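Local coordinates for protein endo-beta-N-acetylglucosaminidase F1 (Bacteroides thetaiotaomicron VPI-5482, PDB 6TCV) that probably cleaves the chitobiose core of high-mannose N-glycans as an endo-beta-N-acetylglucosaminidase, releasing the oligosaccharide from its asparagine-linked N-acetylglucosamine, at residues A[181-186]-A[435-440]; A[158-163]-A[238-243]; A[25-30]-A[148-153]. The protein carries 2 engineered substitutions. All coordinates share one frame; numbering follows the deposited sequence. Where two conformers were deposited one is given.

Interaction 1 (A[181-186]-A[435-440])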
loop_
_atom_site.group_PDB
_atom_site.type_symbol
_atom_site.label_atom_id
_atom_site.label_comp_id
_atom_site.label_asym_id
_atom_site.label_seq_id
_atom_site.Cartn_x
_atom_site.Cartn_y
_atom_site.Cartn_z
ATOM N N PRO A 181 16.272 -4.849 -1.868
ATOM C CA PRO A 181 15.169 -4.768 -0.906
ATOM C C PRO A 181 15.118 -5.921 0.055
ATOM O O PRO A 181 14.396 -5.815 1.062
ATOM C CB PRO A 181 13.931 -4.706 -1.804
ATOM C CG PRO A 181 14.350 -5.443 -3.085
ATOM C CD PRO A 181 15.800 -5.040 -3.261
ATOM N N LEU A 182 15.863 -6.993 -0.153
ATOM C CA LEU A 182 15.956 -8.021 0.876
ATOM C C LEU A 182 16.520 -7.473 2.172
ATOM O O LEU A 182 16.300 -8.095 3.223
ATOM C CB LEU A 182 16.774 -9.229 0.382
ATOM C CG LEU A 182 16.060 -10.084 -0.690
ATOM C CD1 LEU A 182 17.035 -11.185 -1.100
ATOM C CD2 LEU A 182 14.754 -10.687 -0.279
ATOM N N ASN A 183 17.198 -6.318 2.138
ATOM C CA ASN A 183 17.643 -5.630 3.357
ATOM C C ASN A 183 16.495 -5.262 4.281
ATOM O O ASN A 183 16.753 -4.949 5.444
ATOM C CB ASN A 183 18.528 -4.440 2.975
ATOM C CG ASN A 183 19.880 -4.885 2.601
ATOM O OD1 ASN A 183 20.606 -5.512 3.386
ATOM N ND2 ASN A 183 20.265 -4.576 1.365
ATOM N N THR A 184 15.244 -5.356 3.850
ATOM C CA THR A 184 14.128 -5.285 4.784
ATOM C C THR A 184 14.352 -6.222 5.963
ATOM O O THR A 184 13.973 -5.914 7.111
ATOM C CB THR A 184 12.850 -5.688 4.053
ATOM O OG1 THR A 184 12.585 -4.795 2.966
ATOM C CG2 THR A 184 11.621 -5.672 4.938
ATOM N N LEU A 185 14.926 -7.399 5.703
ATOM C CA LEU A 185 15.098 -8.439 6.715
ATOM C C LEU A 185 16.175 -8.100 7.729
ATOM O O LEU A 185 16.276 -8.809 8.742
ATOM C CB LEU A 185 15.334 -9.787 6.052
ATOM C CG LEU A 185 14.221 -10.226 5.133
ATOM C CD1 LEU A 185 14.610 -11.575 4.508
ATOM C CD2 LEU A 185 12.837 -10.241 5.779
ATOM N N SER A 186 16.959 -7.033 7.508
ATOM C CA SER A 186 17.901 -6.556 8.511
ATOM C C SER A 186 17.232 -5.900 9.704
ATOM O O SER A 186 17.930 -5.614 10.677
ATOM C CB SER A 186 18.847 -5.524 7.928
ATOM O OG SER A 186 19.582 -6.009 6.775
ATOM N N ILE A 435 22.634 -9.141 9.625
ATOM C CA ILE A 435 22.915 -9.474 8.236
ATOM C C ILE A 435 22.547 -8.306 7.331
ATOM O O ILE A 435 21.874 -7.357 7.719
ATOM C CB ILE A 435 22.241 -10.776 7.739
ATOM C CG1 ILE A 435 20.744 -10.825 8.081
ATOM C CG2 ILE A 435 22.974 -12.021 8.308
ATOM C CD1 ILE A 435 19.830 -9.845 7.407
ATOM N N PHE A 436 23.003 -8.412 6.092
ATOM C CA PHE A 436 22.664 -7.482 5.024
ATOM C C PHE A 436 22.777 -8.235 3.704
ATOM O O PHE A 436 23.310 -9.348 3.641
ATOM C CB PHE A 436 23.573 -6.224 5.048
ATOM C CG PHE A 436 24.944 -6.442 4.457
ATOM C CD1 PHE A 436 25.951 -7.037 5.220
ATOM C CD2 PHE A 436 25.222 -6.087 3.135
ATOM C CE1 PHE A 436 27.192 -7.271 4.675
ATOM C CE2 PHE A 436 26.468 -6.336 2.616
ATOM C CZ PHE A 436 27.409 -6.946 3.380
ATOM N N TYR A 437 22.274 -7.608 2.654
ATOM C CA TYR A 437 22.263 -8.163 1.304
ATOM C C TYR A 437 22.943 -7.186 0.358
ATOM O O TYR A 437 22.750 -5.974 0.450
ATOM C CB TYR A 437 20.834 -8.418 0.841
ATOM C CG TYR A 437 20.160 -9.517 1.660
ATOM C CD1 TYR A 437 19.577 -9.256 2.886
ATOM C CD2 TYR A 437 20.080 -10.778 1.162
ATOM C CE1 TYR A 437 18.941 -10.253 3.605
ATOM C CE2 TYR A 437 19.437 -11.796 1.885
ATOM C CZ TYR A 437 18.873 -11.499 3.098
ATOM O OH TYR A 437 18.238 -12.539 3.779
ATOM N N LYS A 438 23.685 -7.750 -0.570
ATOM C CA LYS A 438 24.312 -7.025 -1.660
ATOM C C LYS A 438 23.366 -6.897 -2.841
ATOM O O LYS A 438 22.466 -7.708 -3.034
ATOM C CB LYS A 438 25.636 -7.697 -2.090
ATOM C CG LYS A 438 26.690 -7.762 -0.990
ATOM C CD LYS A 438 28.017 -8.296 -1.516
ATOM C CE LYS A 438 29.060 -8.229 -0.376
ATOM N NZ LYS A 438 30.336 -8.607 -1.033
ATOM N N LYS A 439 23.591 -5.891 -3.671
ATOM C CA LYS A 439 22.705 -5.653 -4.806
ATOM C C LYS A 439 22.614 -6.913 -5.685
ATOM O O LYS A 439 23.630 -7.501 -6.051
ATOM C CB LYS A 439 23.204 -4.440 -5.609
ATOM C CG LYS A 439 22.328 -4.080 -6.829
ATOM C CD LYS A 439 22.831 -2.855 -7.571
ATOM C CE LYS A 439 22.003 -2.628 -8.836
ATOM N NZ LYS A 439 22.581 -1.581 -9.626
ATOM N N ASN A 440 21.369 -7.299 -5.998
ATOM C CA ASN A 440 21.051 -8.375 -6.934
ATOM C C ASN A 440 21.496 -9.752 -6.465
ATOM O O ASN A 440 21.483 -10.665 -7.258
ATOM C CB ASN A 440 21.546 -8.097 -8.360
ATOM C CG ASN A 440 20.793 -6.935 -9.018
ATOM O OD1 ASN A 440 19.723 -6.571 -8.570
ATOM N ND2 ASN A 440 21.348 -6.387 -10.092
#
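A buried, mixed polar and aromatic contact pins the short 3-10 helix at 181-186, in the loop between strands 169-175 and 198-209 of the catalytic barrel, to segment 435-440 near the C-terminus. Its polar centre is the carboxamide of Asn183, which pairs with the backbone of Tyr437 at both ends. OD1 of Asn183 accepts from Tyr437 N at 2.8 Å, while ND2 of Asn183 donates to Tyr437 O at 3.0 Å, the acceptor lying close to the amide plane. This two-point grip fixes the flip of the amide, since exchanging its oxygen and nitrogen would set like against like at both ends. Asn180 O takes a further bond from ND2. Beside this pair the phenol ring of Tyr437 slides under the helix: CB of Leu182 sits over the centre of one ring face, a CH-pi contact 3.6 Å from the ring centroid, and CD1 of Leu182 reaches CD2 of Tyr437 at 3.8 Å. With CG anti to its own carbonyl carbon (chi1 -66°), the Tyr437 ring is turned toward the helix and beneath Leu182. Farther out, CD1 of Leu185 approaches the phenol oxygen of Tyr437. At the other end OG of Ser186 donates to Ile435 O at 2.8 Å and is also bonded to Tyr411 OH, so the hydroxyl ties two parts of the chain together. The helix rests on Phe174 of strand 169-175 through Pro181, Asn183 and Thr184 and on helix 235-238 through Leu182, Thr184 and Leu185, while Phe436 pairs by its backbone with Tyr445 of strand 445-446.

Interaction 2 (A[158-163]-A[238-243]); sequences AGDAYK and RRRGVK
The carbonyl of Arg240 meets the 158-163 loop at a junction of two type I beta turns, Gly159 to Tyr162 and Arg238 to Gly241, the second belonging to the Schellman motif that ends helix 235-238. Packing is tightest at Gly241, the C-prime residue with positive phi (96°). O of Ala158 lies 3.2 Å from CA of Gly241 in a CA-H...O contact, and a CB on Gly241 would run into that same oxygen; the backbone angles call for glycine as well. Nearby, CB of Ala158 rests 3.7 Å from Arg239 O. The Arg240 carbonyl oxygen receives a weak hydrogen bond from Ala161 N, 3.4 Å away and bent to 133°, and CB of Asp160 lies 3.3 Å from the same oxygen. Deeper in, CB of Ala161 faces CG2 of Val242, whose side chain packs on Val199 of strand 198-209. The outer side is looser. Asp160 and Arg240 carry opposite charges, yet the carboxylate stands 75° from the guanidinium plane, and no N-H points at OD2. OD2 of Asp160 instead lies along the aliphatic part of Arg240, 3.6 Å from CG, where the extended run from CG to NE carries the guanidinium onward. In the conformer given for Asp160, one water completes the link at the guanidinium edge, donating to OD2 of Asp160 and accepting from NH1 of Arg240, each at 2.8 Å.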
loop_
_atom_site.group_PDB
_atom_site.type_symbol
_atom_site.label_atom_id
_atom_site.label_comp_id
_atom_site.label_asym_id
_atom_site.label_seq_id
_atom_site.Cartn_x
_atom_site.Cartn_y
_atom_site.Cartn_z
ATOM N N ALA A 158 1.637 -15.748 7.297
ATOM C CA ALA A 158 2.517 -14.673 6.799
ATOM C C ALA A 158 2.540 -13.535 7.815
ATOM O O ALA A 158 2.110 -12.439 7.465
ATOM C CB ALA A 158 2.095 -14.211 5.426
ATOM N N GLY A 159 2.739 -13.839 9.079
ATOM C CA GLY A 159 2.638 -12.941 10.208
ATOM C C GLY A 159 3.866 -12.221 10.701
ATOM O O GLY A 159 3.769 -11.564 11.740
ATOM N N ASP A 160 5.026 -12.373 10.066
ATOM C CA ASP A 160 6.236 -11.904 10.714
ATOM C C ASP A 160 6.295 -10.385 10.834
ATOM O O ASP A 160 7.002 -9.883 11.713
ATOM C CB ASP A 160 7.452 -12.408 9.954
ATOM C CG ASP A 160 7.722 -13.878 10.104
ATOM O OD1 ASP A 160 6.988 -14.623 10.782
ATOM O OD2 ASP A 160 8.729 -14.311 9.553
ATOM N N ALA A 161 5.627 -9.632 9.976
ATOM C CA ALA A 161 5.572 -8.184 10.074
ATOM C C ALA A 161 4.372 -7.673 10.877
ATOM O O ALA A 161 4.282 -6.463 11.113
ATOM C CB ALA A 161 5.601 -7.503 8.696
ATOM N N TYR A 162 3.464 -8.540 11.302
ATOM C CA TYR A 162 2.230 -8.136 11.959
ATOM C C TYR A 162 2.507 -7.980 13.441
ATOM O O TYR A 162 2.736 -8.941 14.162
ATOM C CB TYR A 162 1.133 -9.174 11.693
ATOM C CG TYR A 162 -0.112 -8.893 12.492
ATOM C CD1 TYR A 162 -0.890 -7.796 12.236
ATOM C CD2 TYR A 162 -0.516 -9.745 13.507
ATOM C CE1 TYR A 162 -2.034 -7.559 12.987
ATOM C CE2 TYR A 162 -1.654 -9.484 14.259
ATOM C CZ TYR A 162 -2.383 -8.391 13.960
ATOM O OH TYR A 162 -3.523 -8.197 14.734
ATOM N N LYS A 163 2.462 -6.725 13.880
ATOM C CA LYS A 163 2.813 -6.375 15.249
ATOM C C LYS A 163 1.597 -6.130 16.123
ATOM O O LYS A 163 1.733 -5.618 17.239
ATOM C CB LYS A 163 3.816 -5.193 15.245
ATOM C CG LYS A 163 5.126 -5.551 14.569
ATOM C CD LYS A 163 6.055 -4.403 14.352
ATOM C CE LYS A 163 5.661 -3.486 13.195
ATOM N NZ LYS A 163 5.705 -4.135 11.878
ATOM N N ARG A 238 7.401 -11.110 0.854
ATOM C CA ARG A 238 5.940 -11.295 0.885
ATOM C C ARG A 238 5.566 -12.525 1.671
ATOM O O ARG A 238 4.548 -12.529 2.373
ATOM C CB ARG A 238 5.381 -11.353 -0.540
ATOM C CG ARG A 238 5.635 -10.043 -1.255
ATOM C CD ARG A 238 4.937 -9.989 -2.626
ATOM N NE ARG A 238 3.498 -9.933 -2.452
ATOM C CZ ARG A 238 2.657 -10.916 -2.674
ATOM N NH1 ARG A 238 3.035 -12.104 -3.108
ATOM N NH2 ARG A 238 1.356 -10.708 -2.442
ATOM N N ARG A 239 6.357 -13.579 1.612
ATOM C CA ARG A 239 6.108 -14.789 2.393
ATOM C C ARG A 239 6.092 -14.499 3.883
ATOM O O ARG A 239 5.497 -15.284 4.645
ATOM C CB ARG A 239 7.088 -15.899 2.067
ATOM C CG ARG A 239 6.967 -16.450 0.715
ATOM C CD ARG A 239 7.741 -17.769 0.572
ATOM N NE ARG A 239 9.189 -17.712 0.777
ATOM C CZ ARG A 239 10.084 -17.510 -0.192
ATOM N NH1 ARG A 239 9.676 -17.372 -1.447
ATOM N NH2 ARG A 239 11.383 -17.514 0.083
ATOM N N ARG A 240 6.835 -13.480 4.322
ATOM C CA ARG A 240 6.916 -13.099 5.731
ATOM C C ARG A 240 5.933 -11.994 6.067
ATOM O O ARG A 240 5.932 -11.480 7.198
ATOM C CB ARG A 240 8.330 -12.657 6.109
ATOM C CG ARG A 240 9.326 -13.790 6.024
ATOM C CD ARG A 240 10.740 -13.303 6.291
ATOM N NE ARG A 240 11.674 -14.416 6.164
ATOM C CZ ARG A 240 12.480 -14.873 7.110
ATOM N NH1 ARG A 240 12.544 -14.349 8.288
ATOM N NH2 ARG A 240 13.289 -15.868 6.801
ATOM N N GLY A 241 5.051 -11.629 5.146
ATOM C CA GLY A 241 3.986 -10.704 5.460
ATOM C C GLY A 241 4.273 -9.275 5.100
ATOM O O GLY A 241 3.427 -8.410 5.359
ATOM N N VAL A 242 5.436 -8.972 4.535
ATOM C CA VAL A 242 5.752 -7.602 4.119
ATOM C C VAL A 242 5.006 -7.322 2.808
ATOM O O VAL A 242 4.983 -8.169 1.897
ATOM C CB VAL A 242 7.266 -7.461 3.894
ATOM C CG1 VAL A 242 7.645 -6.092 3.386
ATOM C CG2 VAL A 242 8.036 -7.758 5.168
ATOM N N LYS A 243 4.429 -6.130 2.699
ATOM C CA LYS A 243 3.784 -5.734 1.451
ATOM C C LYS A 243 4.786 -4.985 0.587
ATOM O O LYS A 243 5.347 -3.963 1.026
ATOM C CB LYS A 243 2.580 -4.844 1.732
ATOM C CG LYS A 243 1.477 -5.544 2.497
ATOM C CD LYS A 243 0.292 -4.620 2.701
ATOM C CE LYS A 243 -0.927 -5.391 3.190
ATOM N NZ LYS A 243 -0.661 -6.052 4.469
HETATM O O HOH W 1 10.883 -12.581 9.690
#

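Interaction 3 (A[25-30]-A[148-153])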
loop_
_atom_site.group_PDB
_atom_site.type_symbol
_atom_site.label_atom_id
_atom_site.label_comp_id
_atom_site.label_asym_id
_atom_site.label_seq_id
_atom_site.Cartn_x
_atom_site.Cartn_y
_atom_site.Cartn_z
ATOM N N LEU A 25 -25.006 1.168 1.571
ATOM C CA LEU A 25 -24.542 0.125 2.460
ATOM C C LEU A 25 -23.035 0.195 2.459
ATOM O O LEU A 25 -22.389 0.381 1.415
ATOM C CB LEU A 25 -24.814 -1.275 1.918
ATOM C CG LEU A 25 -25.080 -2.459 2.836
ATOM C CD1 LEU A 25 -26.198 -2.268 3.814
ATOM C CD2 LEU A 25 -25.224 -3.769 2.030
ATOM N N ARG A 26 -22.487 0.007 3.649
ATOM C CA ARG A 26 -21.043 0.012 3.799
ATOM C C ARG A 26 -20.681 -0.806 5.021
ATOM O O ARG A 26 -21.539 -1.148 5.840
ATOM C CB ARG A 26 -20.444 1.417 3.857
ATOM C CG ARG A 26 -20.558 2.179 5.166
ATOM C CD ARG A 26 -21.884 2.291 5.818
ATOM N NE ARG A 26 -22.870 3.053 5.070
ATOM C CZ ARG A 26 -23.144 4.330 5.292
ATOM N NH1 ARG A 26 -22.470 4.991 6.216
ATOM N NH2 ARG A 26 -24.121 4.941 4.621
ATOM N N ASP A 27 -19.391 -1.093 5.147
ATOM C CA ASP A 27 -18.873 -1.708 6.363
ATOM C C ASP A 27 -18.957 -0.702 7.526
ATOM O O ASP A 27 -18.607 0.483 7.382
ATOM C CB ASP A 27 -17.410 -2.066 6.139
ATOM C CG ASP A 27 -16.740 -2.570 7.417
ATOM O OD1 ASP A 27 -17.230 -3.555 7.986
ATOM O OD2 ASP A 27 -15.711 -2.020 7.819
ATOM N N GLY A 28 -19.508 -1.146 8.663
ATOM C CA GLY A 28 -19.749 -0.199 9.743
ATOM C C GLY A 28 -18.493 0.303 10.438
ATOM O O GLY A 28 -18.392 1.499 10.721
ATOM N N LYS A 29 -17.458 -0.518 10.531
ATOM C CA LYS A 29 -16.284 -0.061 11.283
ATOM C C LYS A 29 -15.439 0.942 10.494
ATOM O O LYS A 29 -14.987 1.944 11.058
ATOM C CB LYS A 29 -15.382 -1.241 11.624
ATOM N N SER A 30 -15.241 0.714 9.190
ATOM C CA SER A 30 -14.421 1.576 8.335
ATOM C C SER A 30 -15.239 2.636 7.603
ATOM O O SER A 30 -14.657 3.593 7.077
ATOM C CB SER A 30 -13.681 0.696 7.305
ATOM O OG SER A 30 -14.594 0.077 6.403
ATOM N N CYS A 148 -22.256 -3.703 -0.570
ATOM C CA CYS A 148 -20.861 -3.497 -0.187
ATOM C C CYS A 148 -20.055 -4.792 -0.313
ATOM O O CYS A 148 -20.620 -5.871 -0.569
ATOM C CB CYS A 148 -20.757 -2.838 1.183
ATOM S SG CYS A 148 -21.308 -3.934 2.444
ATOM N N ILE A 149 -18.738 -4.692 -0.174
ATOM C CA ILE A 149 -17.886 -5.852 -0.370
ATOM C C ILE A 149 -16.732 -5.914 0.620
ATOM O O ILE A 149 -16.151 -4.890 1.007
ATOM C CB ILE A 149 -17.470 -5.971 -1.854
ATOM C CG1 ILE A 149 -16.903 -7.358 -2.132
ATOM C CG2 ILE A 149 -16.444 -4.866 -2.228
ATOM C CD1 ILE A 149 -16.925 -7.730 -3.601
ATOM N N TYR A 150 -16.444 -7.130 1.122
ATOM C CA TYR A 150 -15.246 -7.430 1.903
ATOM C C TYR A 150 -14.313 -8.288 1.057
ATOM O O TYR A 150 -14.787 -9.232 0.410
ATOM C CB TYR A 150 -15.591 -8.225 3.155
ATOM C CG TYR A 150 -16.450 -7.404 4.044
ATOM C CD1 TYR A 150 -17.829 -7.374 3.863
ATOM C CD2 TYR A 150 -15.871 -6.645 5.070
ATOM C CE1 TYR A 150 -18.638 -6.593 4.655
ATOM C CE2 TYR A 150 -16.688 -5.838 5.865
ATOM C CZ TYR A 150 -18.063 -5.851 5.666
ATOM O OH TYR A 150 -18.905 -5.080 6.433
ATOM N N LEU A 151 -13.043 -7.908 1.001
ATOM C CA LEU A 151 -12.014 -8.616 0.249
ATOM C C LEU A 151 -11.070 -9.225 1.272
ATOM O O LEU A 151 -10.320 -8.514 1.933
ATOM C CB LEU A 151 -11.339 -7.628 -0.714
ATOM C CG LEU A 151 -12.254 -6.994 -1.750
ATOM C CD1 LEU A 151 -11.512 -5.879 -2.553
ATOM C CD2 LEU A 151 -12.907 -8.015 -2.672
ATOM N N VAL A 152 -11.158 -10.551 1.434
ATOM C CA VAL A 152 -10.593 -11.293 2.571
ATOM C C VAL A 152 -9.343 -12.042 2.166
ATOM O O VAL A 152 -9.339 -12.750 1.154
ATOM C CB VAL A 152 -11.643 -12.259 3.164
ATOM C CG1 VAL A 152 -11.061 -12.979 4.411
ATOM C CG2 VAL A 152 -12.971 -11.557 3.479
ATOM N N LYS A 153 -8.291 -11.878 2.949
ATOM C CA LYS A 153 -7.039 -12.607 2.802
ATOM C C LYS A 153 -6.641 -13.280 4.109
ATOM O O LYS A 153 -6.749 -12.670 5.176
ATOM C CB LYS A 153 -5.919 -11.624 2.437
ATOM C CG LYS A 153 -6.320 -10.668 1.316
ATOM C CD LYS A 153 -5.348 -9.520 1.036
ATOM C CE LYS A 153 -3.898 -9.839 1.249
ATOM N NZ LYS A 153 -3.151 -8.530 1.161
#
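Tyr150 OH donates to OD1 of Asp27 at 2.7 Å, a short hydrogen bond that joins strand 147-154 to the end of strand 26-27. The carboxylate oxygen lies at the edge of the phenol ring, in its plane, whereas the two flat groups stand 87° apart; the hydroxyl meets OD1 on its anti side. Alongside, CB of Cys148 packs 3.6 Å from Leu25 O, and its SG touches CD2 of Leu25 at 3.9 Å. The second shell holds the carboxylate. With CG anti to the backbone N (chi1 173°), Asp27 offers OD2 to the turn that follows: Ser30 N bonds to it at 3.1 Å, from above the carboxylate plane, closing an Asx motif, and Ser30 OG donates to its anti lone pair at 2.8 Å. An alanine in place of Asp27 is likely to leave the buried Tyr150 hydroxyl without this acceptor and the 28-30 turn without its side-chain anchor. Tyr150 itself lies against Val37 of strand 34-39 and Ile127 of strand 125-130, the neighbours of strand 147-154 in the mixed sheet, while Arg26 and Gly28 bond by backbone to strand 43-49 of the antiparallel sheet, so the contact bridges two sheets.

Interactions 1 and 2 adjoin, their centres 16 Å apart: CD2 of Leu185 packs on CD of Arg240 at 3.7 Å, and CG2 of Thr184 lies 4.2 Å from CG2 of Val242. Helix 235-238 joins them, carrying residues that support 181-186 and ending in the turn of 238-243. Interaction 3 lies in the N-terminal part, its centre 22 Å from that of interaction 2 and 36 Å from that of interaction 1, across the centre of the chain. Glu38 links interactions 2 and 3: Lys243 forms a salt bridge with it, and Lys153 a long, weak ion pair. In interaction 1 the side chain of Asn183 is about 13 Å from a bound mannose.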